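Local coordinates for protein 3-oxo-glucose-6-phosphate:glutamate aminotransferase (Bacillus subtilis subsp. subtilis, PDB 4K2M) that catalyses the pyridoxal phosphate-dependent, reversible transamination of 3-dehydro-glucose 6-phosphate with glutamate to give kanosamine 6-phosphate, a step in kanosamine antibiotic biosynthesis, at residues L90-P95 / G102-Q107; C271-F274 / E280-V283; A363-K368 / E431-V436. All coordinates share one frame; numbering follows the deposited sequence.

Contact 1: L90-P95 / G102-Q107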
loop_
_atom_site.group_PDB
_atom_site.type_symbol
_atom_site.label_atom_id
_atom_site.label_comp_id
_atom_site.label_asym_id
_atom_site.label_seq_id
_atom_site.Cartn_x
_atom_site.Cartn_y
_atom_site.Cartn_z
ATOM N N LEU A 90 -3.005 6.984 -17.619
ATOM C CA LEU A 90 -1.744 6.291 -17.374
ATOM C C LEU A 90 -0.760 6.538 -18.510
ATOM O O LEU A 90 0.451 6.490 -18.318
ATOM C CB LEU A 90 -1.970 4.794 -17.176
ATOM C CG LEU A 90 -2.782 4.467 -15.918
ATOM C CD1 LEU A 90 -2.827 2.964 -15.666
ATOM C CD2 LEU A 90 -2.248 5.223 -14.680
ATOM N N THR A 91 -1.287 6.792 -19.701
ATOM C CA THR A 91 -0.436 7.156 -20.825
ATOM C C THR A 91 0.300 8.463 -20.529
ATOM O O THR A 91 1.434 8.674 -20.980
ATOM C CB THR A 91 -1.270 7.289 -22.114
ATOM O OG1 THR A 91 -1.828 6.009 -22.440
ATOM C CG2 THR A 91 -0.400 7.747 -23.267
ATOM N N GLU A 92 -0.334 9.331 -19.749
ATOM C CA GLU A 92 0.284 10.591 -19.325
ATOM C C GLU A 92 1.093 10.459 -18.037
ATOM O O GLU A 92 2.137 11.108 -17.877
ATOM C CB GLU A 92 -0.787 11.663 -19.114
ATOM C CG GLU A 92 -1.763 11.811 -20.266
ATOM C CD GLU A 92 -2.880 12.795 -19.948
ATOM O OE1 GLU A 92 -2.833 13.415 -18.861
ATOM O OE2 GLU A 92 -3.801 12.946 -20.781
ATOM N N VAL A 93 0.616 9.644 -17.098
ATOM C CA VAL A 93 1.311 9.550 -15.810
ATOM C C VAL A 93 2.594 8.722 -15.888
ATOM O O VAL A 93 3.614 9.103 -15.309
ATOM C CB VAL A 93 0.401 8.990 -14.697
ATOM C CG1 VAL A 93 1.184 8.832 -13.405
ATOM C CG2 VAL A 93 -0.768 9.924 -14.462
ATOM N N LEU A 94 2.545 7.600 -16.598
ATOM C CA LEU A 94 3.680 6.678 -16.624
ATOM C C LEU A 94 5.018 7.322 -17.011
ATOM O O LEU A 94 6.027 7.080 -16.323
ATOM C CB LEU A 94 3.379 5.415 -17.452
ATOM C CG LEU A 94 2.401 4.427 -16.801
ATOM C CD1 LEU A 94 1.972 3.340 -17.787
ATOM C CD2 LEU A 94 2.999 3.801 -15.532
ATOM N N PRO A 95 5.039 8.155 -18.074
ATOM C CA PRO A 95 6.318 8.757 -18.483
ATOM C C PRO A 95 6.822 9.806 -17.501
ATOM O O PRO A 95 7.977 10.222 -17.624
ATOM C CB PRO A 95 5.975 9.460 -19.811
ATOM C CG PRO A 95 4.723 8.812 -20.290
ATOM C CD PRO A 95 3.967 8.444 -19.059
ATOM N N GLY A 102 3.710 12.552 -5.759
ATOM C CA GLY A 102 3.364 13.229 -6.999
ATOM C C GLY A 102 2.196 14.178 -6.903
ATOM O O GLY A 102 1.507 14.236 -5.884
ATOM N N PRO A 103 1.949 14.926 -7.984
ATOM C CA PRO A 103 0.951 16.005 -7.986
ATOM C C PRO A 103 -0.502 15.549 -7.938
ATOM O O PRO A 103 -1.339 16.326 -7.478
ATOM C CB PRO A 103 1.222 16.728 -9.314
ATOM C CG PRO A 103 1.840 15.658 -10.192
ATOM C CD PRO A 103 2.690 14.851 -9.257
ATOM N N TYR A 104 -0.809 14.344 -8.410
ATOM C CA TYR A 104 -2.191 13.873 -8.400
ATOM C C TYR A 104 -2.699 13.622 -6.979
ATOM O O TYR A 104 -3.894 13.764 -6.711
ATOM C CB TYR A 104 -2.359 12.630 -9.272
ATOM C CG TYR A 104 -2.170 12.874 -10.757
ATOM C CD1 TYR A 104 -3.223 13.302 -11.543
ATOM C CD2 TYR A 104 -0.938 12.654 -11.372
ATOM C CE1 TYR A 104 -3.066 13.516 -12.899
ATOM C CE2 TYR A 104 -0.768 12.874 -12.721
ATOM C CZ TYR A 104 -1.838 13.305 -13.482
ATOM O OH TYR A 104 -1.676 13.515 -14.836
ATOM N N LEU A 105 -1.793 13.266 -6.065
ATOM C CA LEU A 105 -2.139 13.102 -4.655
ATOM C C LEU A 105 -2.851 14.327 -4.093
ATOM O O LEU A 105 -3.957 14.215 -3.575
ATOM C CB LEU A 105 -0.889 12.797 -3.812
ATOM C CG LEU A 105 -0.575 11.328 -3.588
ATOM C CD1 LEU A 105 0.697 11.183 -2.740
ATOM C CD2 LEU A 105 -1.776 10.648 -2.922
ATOM N N GLU A 106 -2.221 15.498 -4.200
ATOM C CA GLU A 106 -2.805 16.724 -3.661
ATOM C C GLU A 106 -4.141 17.059 -4.324
ATOM O O GLU A 106 -5.074 17.531 -3.653
ATOM C CB GLU A 106 -1.842 17.904 -3.838
ATOM C CG GLU A 106 -2.106 19.069 -2.883
ATOM C CD GLU A 106 -1.572 20.396 -3.406
ATOM O OE1 GLU A 106 -0.367 20.473 -3.735
ATOM O OE2 GLU A 106 -2.365 21.358 -3.495
ATOM N N GLN A 107 -4.234 16.844 -5.634
ATOM C CA GLN A 107 -5.472 17.134 -6.356
ATOM C C GLN A 107 -6.589 16.199 -5.908
ATOM O O GLN A 107 -7.740 16.609 -5.779
ATOM C CB GLN A 107 -5.275 17.009 -7.871
ATOM C CG GLN A 107 -6.526 17.315 -8.695
ATOM C CD GLN A 107 -6.889 18.795 -8.707
ATOM O OE1 GLN A 107 -6.078 19.650 -8.343
ATOM N NE2 GLN A 107 -8.114 19.101 -9.131
HETATM O O HOH W 1 -3.552 12.944 -16.563
#

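Contact 2: C271-F274 / E280-V283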
loop_
_atom_site.group_PDB
_atom_site.type_symbol
_atom_site.label_atom_id
_atom_site.label_comp_id
_atom_site.label_asym_id
_atom_site.label_seq_id
_atom_site.Cartn_x
_atom_site.Cartn_y
_atom_site.Cartn_z
ATOM N N CYS A 271 -1.659 13.194 11.419
ATOM C CA CYS A 271 -1.954 12.127 10.455
ATOM C C CYS A 271 -0.913 12.075 9.342
ATOM O O CYS A 271 -0.475 10.996 8.953
ATOM C CB CYS A 271 -3.335 12.306 9.823
ATOM S SG CYS A 271 -4.701 11.998 10.958
ATOM N N ILE A 272 -0.536 13.239 8.817
ATOM C CA ILE A 272 0.478 13.273 7.770
ATOM C C ILE A 272 1.795 12.725 8.301
ATOM O O ILE A 272 2.478 11.965 7.606
ATOM C CB ILE A 272 0.675 14.691 7.210
ATOM C CG1 ILE A 272 -0.613 15.163 6.525
ATOM C CG2 ILE A 272 1.832 14.720 6.220
ATOM C CD1 ILE A 272 -0.610 16.644 6.159
ATOM N N GLN A 273 2.157 13.098 9.527
ATOM C CA GLN A 273 3.414 12.619 10.110
ATOM C C GLN A 273 3.403 11.101 10.277
ATOM O O GLN A 273 4.344 10.427 9.878
ATOM C CB GLN A 273 3.708 13.324 11.454
ATOM C CG GLN A 273 3.870 14.827 11.298
ATOM C CD GLN A 273 3.772 15.570 12.618
ATOM O OE1 GLN A 273 3.406 14.994 13.651
ATOM N NE2 GLN A 273 4.106 16.856 12.591
ATOM N N PHE A 274 2.319 10.556 10.814
ATOM C CA PHE A 274 2.216 9.104 10.964
ATOM C C PHE A 274 2.153 8.360 9.621
ATOM O O PHE A 274 2.609 7.220 9.521
ATOM C CB PHE A 274 0.995 8.728 11.813
ATOM C CG PHE A 274 1.279 8.668 13.283
ATOM C CD1 PHE A 274 2.070 7.657 13.803
ATOM C CD2 PHE A 274 0.746 9.615 14.143
ATOM C CE1 PHE A 274 2.331 7.585 15.165
ATOM C CE2 PHE A 274 1.004 9.559 15.515
ATOM C CZ PHE A 274 1.790 8.542 16.022
ATOM N N GLU A 280 8.625 15.500 9.529
ATOM C CA GLU A 280 8.004 16.821 9.435
ATOM C C GLU A 280 7.248 16.921 8.111
ATOM O O GLU A 280 7.716 16.435 7.076
ATOM C CB GLU A 280 9.078 17.906 9.506
ATOM C CG GLU A 280 8.539 19.309 9.272
ATOM C CD GLU A 280 9.397 20.376 9.925
ATOM O OE1 GLU A 280 10.007 20.089 10.976
ATOM O OE2 GLU A 280 9.459 21.500 9.385
ATOM N N VAL A 281 6.063 17.522 8.132
ATOM C CA VAL A 281 5.272 17.647 6.905
ATOM C C VAL A 281 6.080 18.299 5.774
ATOM O O VAL A 281 6.630 19.389 5.944
ATOM C CB VAL A 281 3.985 18.436 7.160
ATOM C CG1 VAL A 281 3.175 18.552 5.879
ATOM C CG2 VAL A 281 3.170 17.753 8.258
ATOM N N ASN A 282 6.169 17.609 4.642
ATOM C CA ASN A 282 6.904 18.107 3.475
ATOM C C ASN A 282 8.409 18.317 3.666
ATOM O O ASN A 282 9.042 18.998 2.859
ATOM C CB ASN A 282 6.265 19.405 2.956
ATOM C CG ASN A 282 4.872 19.188 2.414
ATOM O OD1 ASN A 282 4.589 18.153 1.808
ATOM N ND2 ASN A 282 3.987 20.157 2.636
ATOM N N VAL A 283 8.981 17.760 4.734
ATOM C CA VAL A 283 10.435 17.777 4.907
ATOM C C VAL A 283 10.935 16.354 5.089
ATOM O O VAL A 283 10.948 15.826 6.204
ATOM C CB VAL A 283 10.876 18.636 6.101
ATOM C CG1 VAL A 283 12.401 18.672 6.185
ATOM C CG2 VAL A 283 10.324 20.053 5.972
HETATM O O HOH W 2 5.332 18.705 10.738
#

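Contact 3: A363-K368 / E431-V436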
loop_
_atom_site.group_PDB
_atom_site.type_symbol
_atom_site.label_atom_id
_atom_site.label_comp_id
_atom_site.label_asym_id
_atom_site.label_seq_id
_atom_site.Cartn_x
_atom_site.Cartn_y
_atom_site.Cartn_z
ATOM N N ALA A 363 -28.782 -21.646 5.790
ATOM C CA ALA A 363 -27.884 -22.512 5.035
ATOM C C ALA A 363 -28.624 -23.204 3.892
ATOM O O ALA A 363 -28.101 -23.293 2.773
ATOM C CB ALA A 363 -27.227 -23.541 5.947
ATOM N N ASP A 364 -29.842 -23.676 4.162
ATOM C CA ASP A 364 -30.631 -24.336 3.118
ATOM C C ASP A 364 -31.106 -23.356 2.048
ATOM O O ASP A 364 -31.155 -23.697 0.865
ATOM C CB ASP A 364 -31.841 -25.055 3.704
ATOM C CG ASP A 364 -32.376 -26.135 2.773
ATOM O OD1 ASP A 364 -31.568 -26.941 2.253
ATOM O OD2 ASP A 364 -33.599 -26.177 2.551
ATOM N N ILE A 365 -31.480 -22.148 2.460
ATOM C CA ILE A 365 -31.873 -21.110 1.495
ATOM C C ILE A 365 -30.729 -20.815 0.541
ATOM O O ILE A 365 -30.932 -20.745 -0.675
ATOM C CB ILE A 365 -32.308 -19.812 2.199
ATOM C CG1 ILE A 365 -33.660 -19.997 2.885
ATOM C CG2 ILE A 365 -32.401 -18.652 1.209
ATOM C CD1 ILE A 365 -33.909 -19.010 4.026
ATOM N N MET A 366 -29.522 -20.660 1.084
ATOM C CA MET A 366 -28.358 -20.365 0.259
ATOM C C MET A 366 -28.031 -21.493 -0.696
ATOM O O MET A 366 -27.708 -21.258 -1.867
ATOM C CB MET A 366 -27.144 -20.050 1.139
ATOM C CG MET A 366 -27.340 -18.826 1.992
ATOM S SD MET A 366 -25.875 -18.488 2.994
ATOM C CE MET A 366 -24.691 -17.938 1.758
ATOM N N THR A 367 -28.119 -22.721 -0.195
ATOM C CA THR A 367 -27.837 -23.892 -1.008
ATOM C C THR A 367 -28.846 -24.053 -2.142
ATOM O O THR A 367 -28.458 -24.318 -3.286
ATOM C CB THR A 367 -27.819 -25.179 -0.148
ATOM O OG1 THR A 367 -26.746 -25.090 0.795
ATOM C CG2 THR A 367 -27.600 -26.409 -1.024
ATOM N N LYS A 368 -30.126 -23.896 -1.830
ATOM C CA LYS A 368 -31.169 -24.070 -2.830
ATOM C C LYS A 368 -31.122 -22.971 -3.884
ATOM O O LYS A 368 -31.304 -23.245 -5.073
ATOM C CB LYS A 368 -32.549 -24.108 -2.187
ATOM C CG LYS A 368 -32.861 -25.431 -1.483
ATOM C CD LYS A 368 -34.204 -25.369 -0.770
ATOM C CE LYS A 368 -34.688 -26.763 -0.398
ATOM N NZ LYS A 368 -33.641 -27.517 0.345
ATOM N N GLU A 431 -37.128 -13.929 -7.874
ATOM C CA GLU A 431 -38.022 -15.050 -8.135
ATOM C C GLU A 431 -37.522 -16.308 -7.433
ATOM O O GLU A 431 -38.310 -17.066 -6.871
ATOM C CB GLU A 431 -38.170 -15.271 -9.637
ATOM C CG GLU A 431 -38.766 -14.063 -10.345
ATOM C CD GLU A 431 -38.994 -14.303 -11.817
ATOM O OE1 GLU A 431 -38.580 -13.445 -12.630
ATOM O OE2 GLU A 431 -39.596 -15.346 -12.156
ATOM N N GLY A 432 -36.208 -16.512 -7.448
ATOM C CA GLY A 432 -35.602 -17.641 -6.759
ATOM C C GLY A 432 -35.870 -17.565 -5.265
ATOM O O GLY A 432 -36.171 -18.567 -4.610
ATOM N N LEU A 433 -35.758 -16.366 -4.708
ATOM C CA LEU A 433 -36.000 -16.191 -3.287
ATOM C C LEU A 433 -37.455 -16.516 -2.946
ATOM O O LEU A 433 -37.726 -17.199 -1.941
ATOM C CB LEU A 433 -35.649 -14.768 -2.853
ATOM C CG LEU A 433 -35.512 -14.547 -1.350
ATOM C CD1 LEU A 433 -34.349 -15.373 -0.789
ATOM C CD2 LEU A 433 -35.305 -13.062 -1.065
ATOM N N PHE A 434 -38.389 -16.037 -3.770
ATOM C CA PHE A 434 -39.800 -16.351 -3.560
ATOM C C PHE A 434 -40.017 -17.869 -3.594
ATOM O O PHE A 434 -40.666 -18.438 -2.710
ATOM C CB PHE A 434 -40.684 -15.661 -4.607
ATOM C CG PHE A 434 -41.226 -14.333 -4.168
ATOM C CD1 PHE A 434 -42.365 -14.267 -3.370
ATOM C CD2 PHE A 434 -40.618 -13.145 -4.568
ATOM C CE1 PHE A 434 -42.885 -13.042 -2.976
ATOM C CE2 PHE A 434 -41.139 -11.905 -4.167
ATOM C CZ PHE A 434 -42.269 -11.860 -3.375
ATOM N N HIS A 435 -39.444 -18.527 -4.596
ATOM C CA HIS A 435 -39.612 -19.970 -4.731
ATOM C C HIS A 435 -38.985 -20.741 -3.565
ATOM O O HIS A 435 -39.618 -21.621 -2.987
ATOM C CB HIS A 435 -39.028 -20.466 -6.054
ATOM C CG HIS A 435 -39.375 -21.885 -6.363
ATOM N ND1 HIS A 435 -38.733 -22.951 -5.774
ATOM C CD2 HIS A 435 -40.308 -22.414 -7.191
ATOM C CE1 HIS A 435 -39.253 -24.078 -6.227
ATOM N NE2 HIS A 435 -40.207 -23.780 -7.090
ATOM N N VAL A 436 -37.739 -20.420 -3.234
ATOM C CA VAL A 436 -37.029 -21.122 -2.158
ATOM C C VAL A 436 -37.674 -20.920 -0.781
ATOM O O VAL A 436 -37.833 -21.874 -0.017
ATOM C CB VAL A 436 -35.541 -20.735 -2.103
ATOM C CG1 VAL A 436 -34.875 -21.332 -0.857
ATOM C CG2 VAL A 436 -34.833 -21.212 -3.360
#

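Contact 1: L90-P95 / G102-Q107
V93 meets the ring of Y104 where a short loop connects two consecutive helices of the aminotransferase fold, 80-93 and 103-116. One methyl does the work: V93 CG2 lies 3.4 Å from Y104 CE2 and 3.7 Å from Y104 CZ, approaching the outer half of the ring obliquely, while the two side chains run past each other in opposite directions. The valine sets CG1 anti to its backbone N (chi1 177°), which turns CG2 away from its own carbonyl carbon and out to the phenol end of the tyrosine. The backbones stay well apart here, the CA atoms of V93 and Y104 being 9.3 Å from each other, and the aromatic side chain spans the gap.

Beyond this apolar touch the link is made by water. E92 OE1 and Y104 OH are 4.2 Å apart, too far for a direct bond, and one water sits between them, donating to E92 OE1 and hydrogen-bonded to Y104 OH. The E92 and Y104 side chains cross at about a right angle, with the carboxylate plane turned 42° from the ring. E92 is exposed and V93 buried, so the polar bridge lies on the outer side of the hydrophobic one.

Helix 299-308 backs the contact, with A303 touching both V93 and Y104. On another face of helix 80-93, L90 packs against L90 of the second subunit, which places the contact beside the dimer interface. The loop joining the two segments carries T100 and S101, both of the substrate-binding site. V93 O accepts a hydrogen bond from T96 at the start of that loop, and the bridging water is held by short bonds, 2.5 Å to E92 OE1 and 2.6 Å to Y104 OH.

Contact 2: C271-F274 / E280-V283
I272 and V281 make the apolar part of this contact, in which a type II beta turn, E280 to V283, lies against helix 265-275. Their methyls meet as the two side chains cross at about a right angle: V281 CG2 is 3.9 Å from I272 CG2 and 4.1 Å from I272 CB, and V281 CG1 also lies 4.1 Å from I272 CG2. Both valine methyls thus come at the same isoleucine methyl from one side. With chi1 at -64°, I272 sets CG1 beside the backbone N and CG2 anti to it, which presents the short branch to the valine rather than the longer CG1 arm. The aliphatic part of Q273 adds a looser touch, its CG 4.3 Å from V281 CG2.

Polar contact between the segments is indirect. A single water accepts from Q273 NE2 at 2.9 Å and from V281 N at 3.0 Å, tying the glutamine amide to the turn's backbone. The turn is closed by its own bond, V283 N to E280 O, and a backbone hydrogen bond between E280 and K286 joins it to the following part of the loop.

Y276, in the connection between the segments, and K284, directly after the turn, both bind substrate. C271 and F274 pack on helix 127-137, C271 and I272 reach I122 of strand 120-124 at the edge of the seven-stranded sheet, and Q273 touches V288 and I289 in the long loop leading to helix 299-308.

Contact 3: A363-K368 / E431-V436
V436 fits against the helical turn of I365 and K368, and this is the tight part of the contact between helices 362-373 and 423-441. Its CG1 lies 3.8 Å from I365 CA and 3.9 Å from K368 CB, while CG2 lies 3.9 Å from the same K368 CB, so the two methyls fork over the lysine's first side-chain carbon. With CG1 anti to the backbone N (chi1 172°), the valine directs that methyl at the backbone of the partner helix. I365 flanks it, its CG1 4.2 Å from V436 CG1, and its other branch, CG2, touches L433 CD1 at 4.3 Å, one turn earlier on the C-terminal helix. All these contacts are apolar. L369 and F373 of helix 362-373 also touch V436, extending the hydrophobic seam along that helix.

The looser, polar side begins where K368 leaves V436. Only its base and aliphatic stem serve the packing, because the chain then bends at chi4 and carries NZ back to D364, one turn earlier on its own helix. That salt bridge is short, 2.6 Å from NZ to D364 OD2, and the ammonium meets this oxygen on its syn side, 20° out of the carboxylate plane. E440 brings a like charge close to D364, a crowding that the lysine would be expected to ease. Nearby H435, exposed to solvent, sets its ring edge-to-face with that of F373.

The axes of the short segments pass 10.1 Å apart, with their N-to-C directions at 129°. This is an obliquely antiparallel helix pair in the C-terminal part of the aspartate aminotransferase fold, away from the active site, joining the last helix of the chain to the helix that follows strand 353-356.

How the contacts relate
Contact 3 is the buried one, joining helices far apart in sequence through aliphatic side chains, with its salt bridge kept inside one helix. Contacts 1 and 2 are partly buried, link neighbours in the chain, and combine a small apolar touch with one bridging water. They differ in partners: contact 1 pairs two helices beside the dimer interface, whereas contact 2 sets a turn on a helix next to the edge of the large sheet. Their centres are 21 Å apart, on the same side of the chain's centre, and both lie near substrate-binding residues. Contact 3 is on the opposite side, its centre about 48 Å from that of contact 1 and 53 Å from that of contact 2.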